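Local coordinates for protein amidase (Bacillus anthracis, PDB 5EWQ) that probably hydrolyses carboxylic acid amides to the acid and ammonia, as a member of the amidase signature family, at residues S228-A233 against Y464-V469; L245-R250 against K487-K492; A263-R268 against N278-Y283; K271-L276 against E493-G498. All coordinates share one frame; numbering follows the deposited sequence.

All four contacts are built on or beside the large mixed sheet at the centre of the amidase fold. Contact 1 lies on the face that carries helix 230-235 and Ser228, probably the nucleophile by analogy with amidase signature enzymes, and so next to the likely active site. Contacts 3 and 4 lie on the other face, about 10 Å apart between centres, and share helix 270-280. Contact 2, about 15 Å from the centre of the chain, shares helix 491-503 with contact 4, and its Val248 touches Met280 of contact 3. Contacts 1 and 4, with centres about 12 Å apart, touch through Leu467 and Leu494; contacts 1 and 3, about 13 Å apart between centres, touch through Ala233 and Met266.

Contact 1 of 4, residues S228-A233 against Y464-V469; sequences SIVAPA and YPELAV
Val230, at the start of helix 230-235, sets its isopropyl group against two residues of strand 466-473, Ala468 and Glu466. Ala468 CB lies 4.0 Å from Val230 CB and 3.8 Å from Val230 O, so Ala468 rests on both the root and the backbone of the valine. One turn on, the methyl of Ala233 meets it too, with Ala233 CB 4.0 Å from Ala468 CB, and both helix residues rest on this one small side chain. Val230 CG1 points along the strand toward Glu466, and CG2 flanks the carboxylate. With CG1 anti to its own carbonyl carbon (chi1 -63°), the valine puts that methyl 3.8 Å from Glu466 CB and 3.7 Å from Glu466 OE1. The glutamate chain is extended and runs across the valine at about a right angle, bringing OE1 also within 3.9 Å of Val230 CG2. Glu466 and Ala468 both point to the helix; Leu467 between them turns to the other face of the sheet, where it meets Leu494. Just ahead of the helix, Ser228 OG is hydrogen-bonded to Ser204 OG, a pairing consistent with the Ser-cisSer-Lys triad of amidase signature enzymes; the contact thus joins the helix that follows the probable catalytic serine to strand 466-473. The chemistry is mostly hydrocarbon, with a backbone carbonyl and one carboxylate oxygen against methyl groups. As Glu466 OE1 also lies close to Glu224 OE2, the buried setting would tend to raise the affinity of this acidic pair for a proton, an effect that neighbouring Arg242 could offset.

Contact 2 of 4, residues L245-R250 against K487-K492; sequences LGRVSR and KQFGEK
Arg247 lays its guanidinium over the start of helix 491-503, with Glu491 OE1 on one face and Phe489 beside its end. Its CG stands anti to the backbone N, and a bend at chi2 (76°) carries the guanidinium across Glu491. The oxygen stands off the plane toward the rim, 3.8 Å from Arg247 NE, a long salt bridge of charge alone since no N-H is aimed at it. Carboxylate and guanidinium are almost parallel, 16° apart, and the two chains slide past each other in opposite directions, bringing Glu491 OE2 to 3.9 Å from Arg247 CG. Each polar end has a firmer partner elsewhere: Arg247 NH2 bonds to Tyr301 OH, and Glu491 OE2 takes the N-H of Ser244. The second segment is a type II turn, Lys487 to Gly490, leading straight into the helix with Gly490 as its N-cap. The turn presents Phe489 to the arginine by its rim: Arg247 NH1 sits near the ring plane, 3.6 Å from Phe489 CD1 and equally 3.6 Å from Phe489 CB. The planes are inclined by 45°, and with the nitrogen at the edge this is not a cation-pi stack. Phe489 is largely open to solvent, whereas Glu491 lies buried behind the arginine and also touches Phe277 of helix 270-280.

Contact 3 of 4, residues A263-R268 against N278-Y283; sequences AGPMAR and NAMIGY
Met280, present as selenomethionine, meets strand 263-267 with the end of its side chain. The apolar part of the contact is with Pro265: Met280 CE lies 3.5 Å from Pro265 CD, and Met280 SE is 3.9 Å from Pro265 CB, so the last two atoms of the chain lie against one side of the proline ring, crossing it at a slant. The rest is side chain against backbone. The terminal methyl lies over the strand, with Met280 CE 3.6 Å from Gly264 CA. The same Met280 CE is 3.3 Å from Ala263 O, while Met280 SE rests 3.7 Å from Pro265 N. With CG of Met280 anti to its carbonyl carbon (chi1 -57°), the chain runs out extended as far as SE and bends at its last bond, bringing CE over the backbone of Ala263 and Gly264. Val248 of the neighbouring loop closes on the same methyl. No polar bond links the segments; the strand instead pairs through its backbone with strands 219-223 and 239-242, while Met266 points to helix 206-213 on the other face. Strand 263-267 thus runs into helix 270-280, which folds back over the strand it has just left, a beta-alpha unit in the layered alpha/beta core of the amidase signature fold.

Contact 4 of 4, residues K271-L276 against E493-G498; sequences KDAATL and ELFNIG
With CG anti to its carbonyl carbon (chi1 -85°), Phe495 sends its ring out from helix 491-503 to the flank of helix 270-280, and chi2 (-67°) turns the ring so that a face, not an edge, is offered to Ala274. The methyl of Ala274 sits over the middle of that face: Ala274 CB is 3.6 Å from the ring centroid and 13° off the ring normal, a well-centred CH-pi contact. The backbone of the alanine continues the overlap toward the far end of the ring, with Ala274 N 3.5 Å from Phe495 CE1 and Ala274 CA 3.6 Å from Phe495 CZ. Ala273 approaches differently, at the rim near the ring plane, its CB 3.9 Å from Phe495 CE1. One ring is therefore held on a face and at an edge by two successive small residues. Small residues let the helices come close, to 7.0 Å between Ala274 CA and Phe495 CA. Both helices belong to the layer on one face of the central sheet of the amidase fold: Ala273 and Phe495 reach down to Val239 and Leu241 of strand 239-242, and Leu276 to strand 219-223. Helix 270-280 holds its own turn together on the side away from Phe495. There Lys271 O accepts twice from one residue, from Thr275 N and from Thr275 OG1, the latter at 3.1 Å and from above the carbonyl plane. Two more polar side chains of this turn reach other parts of the chain: Asp272 OD1 takes the N-H of Val50, and Lys271 NZ bonds to Thr302 O.

Contact 1 of 4, residues S228-A233 against Y464-V469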
# COMPACT_ATOMS: atom_id res chain seq x y z
N SER A 228 -7.26 3.10 0.75
CA SER A 228 -6.04 3.63 0.16
C SER A 228 -5.00 2.56 -0.17
O SER A 228 -3.96 2.86 -0.76
CB SER A 228 -5.42 4.70 1.07
OG SER A 228 -6.14 5.91 1.01
N ILE A 229 -5.27 1.31 0.21
CA ILE A 229 -4.37 0.22 -0.12
C ILE A 229 -5.00 -0.76 -1.11
O ILE A 229 -4.41 -1.09 -2.13
CB ILE A 229 -3.92 -0.55 1.14
CG1 ILE A 229 -2.87 0.25 1.91
CG2 ILE A 229 -3.34 -1.91 0.77
CD1 ILE A 229 -2.39 -0.43 3.17
N VAL A 230 -6.22 -1.21 -0.79
CA VAL A 230 -6.88 -2.23 -1.60
C VAL A 230 -7.38 -1.71 -2.95
O VAL A 230 -7.52 -2.48 -3.90
CB VAL A 230 -8.07 -2.86 -0.83
CG1 VAL A 230 -7.58 -3.57 0.41
CG2 VAL A 230 -9.09 -1.79 -0.47
N ALA A 231 -7.63 -0.41 -3.03
CA ALA A 231 -8.12 0.18 -4.28
C ALA A 231 -7.01 0.37 -5.32
O ALA A 231 -7.20 -0.01 -6.48
CB ALA A 231 -8.82 1.51 -4.00
N PRO A 232 -5.85 0.95 -4.94
CA PRO A 232 -4.80 1.00 -5.97
C PRO A 232 -4.22 -0.38 -6.27
O PRO A 232 -3.70 -0.59 -7.37
CB PRO A 232 -3.74 1.91 -5.34
CG PRO A 232 -3.94 1.78 -3.88
CD PRO A 232 -5.42 1.62 -3.70
N ALA A 233 -4.32 -1.29 -5.32
CA ALA A 233 -3.87 -2.66 -5.53
C ALA A 233 -4.74 -3.36 -6.56
O ALA A 233 -4.25 -4.14 -7.38
CB ALA A 233 -3.87 -3.43 -4.22
N TYR A 464 -11.62 -4.34 10.65
CA TYR A 464 -11.48 -5.67 10.07
C TYR A 464 -10.48 -5.66 8.92
O TYR A 464 -10.39 -4.69 8.17
CB TYR A 464 -12.84 -6.19 9.59
CG TYR A 464 -13.70 -6.73 10.71
CD1 TYR A 464 -14.16 -5.90 11.72
CD2 TYR A 464 -14.06 -8.07 10.74
CE1 TYR A 464 -14.96 -6.39 12.74
CE2 TYR A 464 -14.86 -8.57 11.76
CZ TYR A 464 -15.30 -7.73 12.75
OH TYR A 464 -16.09 -8.22 13.76
N PRO A 465 -9.71 -6.76 8.77
CA PRO A 465 -8.67 -6.85 7.74
C PRO A 465 -9.22 -6.96 6.32
O PRO A 465 -10.31 -7.50 6.12
CB PRO A 465 -7.91 -8.12 8.13
CG PRO A 465 -8.91 -8.95 8.85
CD PRO A 465 -9.76 -7.97 9.61
N GLU A 466 -8.47 -6.46 5.36
CA GLU A 466 -8.86 -6.50 3.95
C GLU A 466 -7.72 -7.02 3.09
O GLU A 466 -6.57 -6.63 3.29
CB GLU A 466 -9.28 -5.11 3.47
CG GLU A 466 -10.38 -4.46 4.28
CD GLU A 466 -10.47 -2.97 4.02
OE1 GLU A 466 -9.61 -2.44 3.29
OE2 GLU A 466 -11.41 -2.33 4.55
N LEU A 467 -8.03 -7.90 2.15
CA LEU A 467 -7.01 -8.46 1.27
C LEU A 467 -7.41 -8.37 -0.20
O LEU A 467 -8.39 -8.98 -0.62
CB LEU A 467 -6.72 -9.91 1.64
CG LEU A 467 -5.61 -10.60 0.84
CD1 LEU A 467 -4.29 -9.87 1.03
CD2 LEU A 467 -5.48 -12.06 1.24
N ALA A 468 -6.63 -7.62 -0.98
CA ALA A 468 -6.91 -7.44 -2.40
C ALA A 468 -6.13 -8.44 -3.24
O ALA A 468 -4.91 -8.59 -3.09
CB ALA A 468 -6.58 -6.02 -2.83
N VAL A 469 -6.83 -9.14 -4.13
CA VAL A 469 -6.22 -10.12 -5.02
C VAL A 469 -6.67 -9.89 -6.46
O VAL A 469 -7.87 -9.74 -6.71
CB VAL A 469 -6.57 -11.57 -4.59
CG1 VAL A 469 -5.96 -12.58 -5.54
CG2 VAL A 469 -6.11 -11.84 -3.16

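Contact 2 of 4, residues L245-R250 against K487-K492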
# COMPACT_ATOMS: atom_id res chain seq x y z
N LEU A 245 -6.82 -3.01 12.86
CA LEU A 245 -6.44 -1.81 13.60
C LEU A 245 -5.85 -2.18 14.95
O LEU A 245 -6.57 -2.39 15.92
CB LEU A 245 -7.64 -0.88 13.77
CG LEU A 245 -8.11 -0.16 12.51
CD1 LEU A 245 -9.28 0.76 12.81
CD2 LEU A 245 -6.96 0.63 11.89
N GLY A 246 -4.52 -2.25 15.00
CA GLY A 246 -3.81 -2.64 16.20
C GLY A 246 -2.72 -3.65 15.90
O GLY A 246 -1.84 -3.89 16.72
N ARG A 247 -2.79 -4.24 14.71
CA ARG A 247 -1.83 -5.25 14.29
C ARG A 247 -0.48 -4.62 13.94
O ARG A 247 0.57 -5.15 14.30
CB ARG A 247 -2.37 -6.03 13.09
CG ARG A 247 -1.85 -7.45 12.97
CD ARG A 247 -2.54 -8.37 13.97
NE ARG A 247 -2.29 -9.78 13.69
CZ ARG A 247 -2.89 -10.78 14.32
NH1 ARG A 247 -3.77 -10.53 15.28
NH2 ARG A 247 -2.60 -12.04 13.99
N VAL A 248 -0.53 -3.49 13.25
CA VAL A 248 0.68 -2.81 12.79
C VAL A 248 0.78 -1.40 13.37
O VAL A 248 -0.18 -0.64 13.36
CB VAL A 248 0.71 -2.72 11.25
CG1 VAL A 248 1.94 -1.97 10.77
CG2 VAL A 248 0.68 -4.12 10.64
N SER A 249 1.96 -1.06 13.89
CA SER A 249 2.20 0.25 14.48
C SER A 249 2.22 1.35 13.42
O SER A 249 2.70 1.15 12.31
CB SER A 249 3.52 0.25 15.25
OG SER A 249 3.80 1.55 15.76
N ARG A 250 1.69 2.52 13.78
CA ARG A 250 1.65 3.66 12.88
C ARG A 250 2.73 4.68 13.22
O ARG A 250 2.82 5.74 12.59
CB ARG A 250 0.27 4.34 12.91
CG ARG A 250 -0.86 3.54 12.27
CD ARG A 250 -1.47 2.54 13.23
NE ARG A 250 -1.83 3.16 14.50
CZ ARG A 250 -2.95 3.85 14.71
NH1 ARG A 250 -3.82 4.02 13.73
NH2 ARG A 250 -3.19 4.37 15.91
N LYS A 487 -12.30 -11.67 9.17
CA LYS A 487 -12.77 -11.38 10.52
C LYS A 487 -11.66 -10.75 11.35
O LYS A 487 -10.48 -10.83 10.98
CB LYS A 487 -13.30 -12.65 11.18
CG LYS A 487 -12.39 -13.85 11.05
CD LYS A 487 -13.18 -15.11 10.74
CE LYS A 487 -14.27 -15.35 11.78
NZ LYS A 487 -15.09 -16.55 11.45
N GLN A 488 -12.04 -10.14 12.47
CA GLN A 488 -11.11 -9.40 13.32
C GLN A 488 -9.89 -10.22 13.73
O GLN A 488 -10.03 -11.36 14.19
CB GLN A 488 -11.83 -8.88 14.57
N PHE A 489 -8.71 -9.64 13.55
CA PHE A 489 -7.44 -10.28 13.87
C PHE A 489 -7.26 -11.60 13.13
O PHE A 489 -6.55 -12.49 13.59
CB PHE A 489 -7.32 -10.51 15.38
CG PHE A 489 -7.49 -9.27 16.20
CD1 PHE A 489 -6.40 -8.45 16.48
CD2 PHE A 489 -8.73 -8.92 16.70
CE1 PHE A 489 -6.56 -7.30 17.24
CE2 PHE A 489 -8.89 -7.77 17.46
CZ PHE A 489 -7.81 -6.97 17.73
N GLY A 490 -7.89 -11.71 11.96
CA GLY A 490 -7.85 -12.94 11.19
C GLY A 490 -7.04 -12.83 9.91
O GLY A 490 -7.48 -13.29 8.86
N GLU A 491 -5.86 -12.23 10.01
CA GLU A 491 -4.97 -12.11 8.86
C GLU A 491 -4.47 -13.48 8.42
O GLU A 491 -4.18 -13.69 7.24
CB GLU A 491 -3.79 -11.20 9.19
CG GLU A 491 -4.11 -9.71 9.19
CD GLU A 491 -4.80 -9.24 10.45
OE1 GLU A 491 -5.18 -10.09 11.29
OE2 GLU A 491 -4.95 -8.01 10.62
N LYS A 492 -4.36 -14.40 9.36
CA LYS A 492 -3.90 -15.75 9.08
C LYS A 492 -4.86 -16.48 8.15
O LYS A 492 -4.45 -17.19 7.24
CB LYS A 492 -3.71 -16.54 10.37

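Contact 3 of 4, residues A263-R268 against N278-Y283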
# COMPACT_ATOMS: atom_id res chain seq x y z
N ALA A 263 -0.97 0.65 8.29
CA ALA A 263 0.04 0.37 7.28
C ALA A 263 0.03 -1.11 6.90
O ALA A 263 0.13 -1.97 7.77
CB ALA A 263 1.42 0.79 7.77
N GLY A 264 -0.09 -1.39 5.61
CA GLY A 264 -0.17 -2.76 5.14
C GLY A 264 0.84 -3.10 4.05
O GLY A 264 1.42 -2.20 3.44
N PRO A 265 1.04 -4.40 3.81
CA PRO A 265 2.00 -4.89 2.82
C PRO A 265 1.40 -4.97 1.42
O PRO A 265 0.20 -5.23 1.28
CB PRO A 265 2.36 -6.28 3.34
CG PRO A 265 1.09 -6.74 3.97
CD PRO A 265 0.38 -5.51 4.52
N MSE A 266 2.22 -4.76 0.40
CA MSE A 266 1.76 -4.82 -0.99
C MSE A 266 2.77 -5.55 -1.87
O MSE A 266 3.97 -5.28 -1.81
CB MSE A 266 1.49 -3.42 -1.53
CG MSE A 266 0.48 -2.61 -0.72
SE MSE A 266 0.06 -0.88 -1.49
CE MSE A 266 -0.92 -1.48 -3.06
N ALA A 267 2.28 -6.48 -2.68
CA ALA A 267 3.14 -7.26 -3.57
C ALA A 267 2.34 -7.80 -4.76
O ALA A 267 1.15 -7.54 -4.88
CB ALA A 267 3.80 -8.40 -2.81
N ARG A 268 3.01 -8.55 -5.63
CA ARG A 268 2.34 -9.17 -6.76
C ARG A 268 1.66 -10.46 -6.32
O ARG A 268 0.64 -10.87 -6.88
CB ARG A 268 3.33 -9.47 -7.89
CG ARG A 268 4.50 -8.51 -7.97
CD ARG A 268 5.46 -8.93 -9.07
NE ARG A 268 6.68 -8.12 -9.06
CZ ARG A 268 7.77 -8.43 -8.36
NH1 ARG A 268 8.84 -7.65 -8.41
NH2 ARG A 268 7.80 -9.54 -7.62
N ASN A 278 5.15 -10.22 8.00
CA ASN A 278 5.75 -10.83 9.18
C ASN A 278 6.58 -9.84 10.00
O ASN A 278 6.63 -9.93 11.23
CB ASN A 278 6.63 -12.02 8.78
CG ASN A 278 5.82 -13.21 8.33
OD1 ASN A 278 4.69 -13.42 8.77
ND2 ASN A 278 6.40 -14.02 7.45
N ALA A 279 7.23 -8.90 9.32
CA ALA A 279 8.12 -7.96 9.98
C ALA A 279 7.44 -6.64 10.34
O ALA A 279 7.95 -5.87 11.15
CB ALA A 279 9.34 -7.69 9.11
N MSE A 280 6.28 -6.39 9.74
CA MSE A 280 5.55 -5.16 10.01
C MSE A 280 4.80 -5.22 11.33
O MSE A 280 4.75 -4.24 12.08
CB MSE A 280 4.57 -4.85 8.88
CG MSE A 280 5.20 -4.75 7.50
SE MSE A 280 3.91 -4.08 6.20
CE MSE A 280 2.29 -4.37 7.26
N ILE A 281 4.22 -6.38 11.62
CA ILE A 281 3.46 -6.57 12.85
C ILE A 281 4.36 -6.53 14.07
O ILE A 281 5.58 -6.66 13.96
CB ILE A 281 2.69 -7.91 12.84
CG1 ILE A 281 3.67 -9.08 12.78
CG2 ILE A 281 1.73 -7.96 11.67
CD1 ILE A 281 3.00 -10.44 12.78
N GLY A 282 3.75 -6.35 15.24
CA GLY A 282 4.50 -6.30 16.49
C GLY A 282 3.84 -5.40 17.51
O GLY A 282 2.74 -4.90 17.30
N TYR A 283 4.53 -5.19 18.63
CA TYR A 283 4.01 -4.34 19.69
C TYR A 283 4.73 -3.00 19.72
O TYR A 283 5.92 -2.91 19.41
CB TYR A 283 4.15 -5.04 21.05
CG TYR A 283 3.65 -4.23 22.22
CD1 TYR A 283 2.29 -4.15 22.51
CD2 TYR A 283 4.53 -3.53 23.04
CE1 TYR A 283 1.83 -3.40 23.57
CE2 TYR A 283 4.08 -2.79 24.11
CZ TYR A 283 2.73 -2.72 24.37
OH TYR A 283 2.27 -1.98 25.44

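Contact 4 of 4, residues K271-L276 against E493-G498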
# COMPACT_ATOMS: atom_id res chain seq x y z
N LYS A 271 1.60 -14.65 -1.29
CA LYS A 271 2.71 -15.24 -0.56
C LYS A 271 3.72 -14.18 -0.13
O LYS A 271 4.07 -14.07 1.04
CB LYS A 271 3.40 -16.30 -1.42
CG LYS A 271 4.61 -16.96 -0.77
CD LYS A 271 4.20 -18.10 0.15
CE LYS A 271 5.33 -19.10 0.32
NZ LYS A 271 4.89 -20.32 1.06
N ASP A 272 4.19 -13.40 -1.10
CA ASP A 272 5.18 -12.36 -0.85
C ASP A 272 4.64 -11.27 0.07
O ASP A 272 5.39 -10.67 0.84
CB ASP A 272 5.64 -11.74 -2.18
CG ASP A 272 6.32 -12.75 -3.08
OD1 ASP A 272 6.94 -13.70 -2.55
OD2 ASP A 272 6.24 -12.60 -4.32
N ALA A 273 3.34 -11.02 -0.00
CA ALA A 273 2.70 -10.03 0.86
C ALA A 273 2.74 -10.47 2.32
O ALA A 273 3.00 -9.67 3.21
CB ALA A 273 1.26 -9.79 0.42
N ALA A 274 2.49 -11.76 2.54
CA ALA A 274 2.52 -12.32 3.89
C ALA A 274 3.94 -12.35 4.44
O ALA A 274 4.15 -12.25 5.65
CB ALA A 274 1.92 -13.72 3.89
N THR A 275 4.91 -12.49 3.54
CA THR A 275 6.32 -12.48 3.91
C THR A 275 6.71 -11.13 4.51
O THR A 275 7.37 -11.07 5.55
CB THR A 275 7.22 -12.79 2.71
OG1 THR A 275 6.95 -14.12 2.24
CG2 THR A 275 8.68 -12.69 3.09
N LEU A 276 6.29 -10.06 3.84
CA LEU A 276 6.54 -8.71 4.32
C LEU A 276 5.74 -8.42 5.58
O LEU A 276 6.20 -7.69 6.47
CB LEU A 276 6.20 -7.69 3.23
CG LEU A 276 6.42 -6.21 3.57
CD1 LEU A 276 7.88 -5.95 3.87
CD2 LEU A 276 5.94 -5.33 2.43
N GLU A 493 -6.16 -16.30 8.39
CA GLU A 493 -7.18 -16.96 7.59
C GLU A 493 -7.37 -16.24 6.25
O GLU A 493 -7.68 -16.87 5.24
CB GLU A 493 -8.51 -17.02 8.35
CG GLU A 493 -9.57 -17.88 7.68
CD GLU A 493 -10.85 -17.97 8.48
OE1 GLU A 493 -11.70 -18.82 8.15
OE2 GLU A 493 -11.00 -17.18 9.44
N LEU A 494 -7.17 -14.93 6.26
CA LEU A 494 -7.31 -14.13 5.04
C LEU A 494 -6.26 -14.51 4.00
O LEU A 494 -6.59 -14.72 2.83
CB LEU A 494 -7.21 -12.64 5.35
CG LEU A 494 -8.52 -11.86 5.31
CD1 LEU A 494 -8.25 -10.36 5.28
CD2 LEU A 494 -9.36 -12.28 4.12
N PHE A 495 -5.01 -14.60 4.43
CA PHE A 495 -3.92 -14.98 3.53
C PHE A 495 -4.14 -16.38 2.98
O PHE A 495 -3.89 -16.64 1.80
CB PHE A 495 -2.57 -14.91 4.25
CG PHE A 495 -1.95 -13.54 4.25
CD1 PHE A 495 -1.52 -12.97 3.06
CD2 PHE A 495 -1.79 -12.84 5.42
CE1 PHE A 495 -0.95 -11.72 3.05
CE2 PHE A 495 -1.22 -11.58 5.42
CZ PHE A 495 -0.80 -11.02 4.23
N ASN A 496 -4.62 -17.29 3.83
CA ASN A 496 -4.89 -18.66 3.41
C ASN A 496 -6.01 -18.70 2.37
O ASN A 496 -5.94 -19.44 1.40
CB ASN A 496 -5.26 -19.52 4.62
CG ASN A 496 -5.21 -21.00 4.31
OD1 ASN A 496 -4.54 -21.44 3.38
ND2 ASN A 496 -5.93 -21.79 5.10
N ILE A 497 -7.04 -17.89 2.60
CA ILE A 497 -8.15 -17.76 1.66
C ILE A 497 -7.68 -17.07 0.38
O ILE A 497 -7.99 -17.51 -0.73
CB ILE A 497 -9.32 -16.98 2.28
CG1 ILE A 497 -10.07 -17.85 3.28
CG2 ILE A 497 -10.27 -16.47 1.20
CD1 ILE A 497 -11.24 -17.16 3.95
N GLY A 498 -6.93 -15.99 0.54
CA GLY A 498 -6.42 -15.22 -0.59
C GLY A 498 -5.45 -16.00 -1.46
O GLY A 498 -5.48 -15.89 -2.68